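Local coordinates for protein lectin 2 (Agrocybe aegerita, PDB 4TQJ) that recognises and binds glycans that carry a non-reducing terminal N-acetylglucosamine, as a fungal lectin with a beta-propeller fold, at residues Ser142-Asn145 / Asn149-Pro152. The protein carries 1 engineered substitution. Sequence-based numbering, arbitrary orientation.
Sequences SRNN and NFGP
Backbones of Arg143 and Gly151, Asn144 and Phe150, and Asn145 and Asn149 pair across the connection between strands 139-142 and 154-157, the last two of a four-stranded blade in this beta-propeller. Two backbone hydrogen bonds tie the antiparallel arms into a single bridge at Asn144 and Phe150: Gly151 N donates to Arg143 O at 2.7 Å, and Asn145 N to Asn149 O at 2.8 Å. Arg143 O also receives a CA-H...O contact from Phe150 CA, at 3.3 Å. Next to the strand ends a water accepts from Arg143 N and donates to Pro152 O. The Asn144 side chain crosses the Phe150 ring at a slant, the amide and ring planes 41° apart: CB lies 3.5 Å from Phe150 CE1, ND2 3.6 Å from Phe150 CZ, and OD1 stands over one face toward the rim. With CG anti to the backbone N (chi1 -178°), Asn144 ND2 extends to the carbonyls of Thr66 and Ala129, while its OD1 accepts from Gly146 N, fixing the amide's rotation. Phe150 continues onto Val100 and Ile101 of the preceding blade. Beside the ring, near its plane, OG of the buried Ser142 donates to Gly151 O at 2.8 Å, tilted 33° from the carbonyl plane.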
# COMPACT_ATOMS: atom_id res chain seq x y z
N SER A 142 -9.05 -26.70 -4.35
CA SER A 142 -8.13 -27.06 -3.29
C SER A 142 -8.14 -25.94 -2.27
O SER A 142 -7.78 -24.80 -2.57
CB SER A 142 -6.70 -27.29 -3.80
OG SER A 142 -5.77 -27.08 -2.74
N ARG A 143 -8.60 -26.26 -1.07
CA ARG A 143 -8.70 -25.27 -0.01
C ARG A 143 -7.31 -24.84 0.45
O ARG A 143 -6.41 -25.67 0.63
CB ARG A 143 -9.56 -25.81 1.14
CG ARG A 143 -11.05 -25.82 0.81
CD ARG A 143 -11.86 -26.88 1.55
NE ARG A 143 -12.23 -26.47 2.90
CZ ARG A 143 -13.39 -26.77 3.48
NH1 ARG A 143 -14.32 -27.46 2.83
NH2 ARG A 143 -13.63 -26.36 4.72
N ASN A 144 -7.15 -23.54 0.63
CA ASN A 144 -5.91 -22.97 1.15
C ASN A 144 -5.94 -23.05 2.66
O ASN A 144 -6.68 -22.30 3.31
CB ASN A 144 -5.78 -21.51 0.70
CG ASN A 144 -4.48 -20.86 1.16
OD1 ASN A 144 -3.87 -21.28 2.14
ND2 ASN A 144 -4.06 -19.81 0.45
N ASN A 145 -5.14 -23.95 3.23
CA ASN A 145 -5.20 -24.22 4.65
C ASN A 145 -4.12 -23.58 5.48
O ASN A 145 -3.78 -24.07 6.56
CB ASN A 145 -5.21 -25.73 4.89
CG ASN A 145 -6.52 -26.35 4.50
OD1 ASN A 145 -7.58 -25.77 4.74
ND2 ASN A 145 -6.46 -27.52 3.88
N ASN A 149 -0.03 -24.72 2.77
CA ASN A 149 -0.58 -26.06 2.71
C ASN A 149 -1.95 -26.00 2.05
O ASN A 149 -2.85 -25.33 2.55
CB ASN A 149 -0.69 -26.69 4.11
CG ASN A 149 0.65 -26.82 4.79
OD1 ASN A 149 0.99 -26.04 5.69
ND2 ASN A 149 1.43 -27.80 4.36
N PHE A 150 -2.07 -26.67 0.92
CA PHE A 150 -3.33 -26.71 0.20
C PHE A 150 -3.97 -28.08 0.31
O PHE A 150 -3.33 -29.10 0.03
CB PHE A 150 -3.11 -26.30 -1.26
CG PHE A 150 -2.88 -24.83 -1.45
CD1 PHE A 150 -3.94 -23.99 -1.76
CD2 PHE A 150 -1.62 -24.28 -1.28
CE1 PHE A 150 -3.74 -22.63 -1.92
CE2 PHE A 150 -1.41 -22.92 -1.43
CZ PHE A 150 -2.47 -22.10 -1.75
N GLY A 151 -5.23 -28.11 0.73
CA GLY A 151 -5.98 -29.35 0.80
C GLY A 151 -6.00 -30.10 -0.51
O GLY A 151 -5.51 -29.61 -1.53
N PRO A 152 -6.55 -31.32 -0.50
CA PRO A 152 -6.63 -32.14 -1.70
C PRO A 152 -7.50 -31.48 -2.76
O PRO A 152 -8.57 -30.96 -2.42
CB PRO A 152 -7.34 -33.41 -1.20
CG PRO A 152 -8.11 -32.95 -0.01
CD PRO A 152 -7.17 -32.00 0.66
O HOH W 1 -9.21 -29.10 -0.60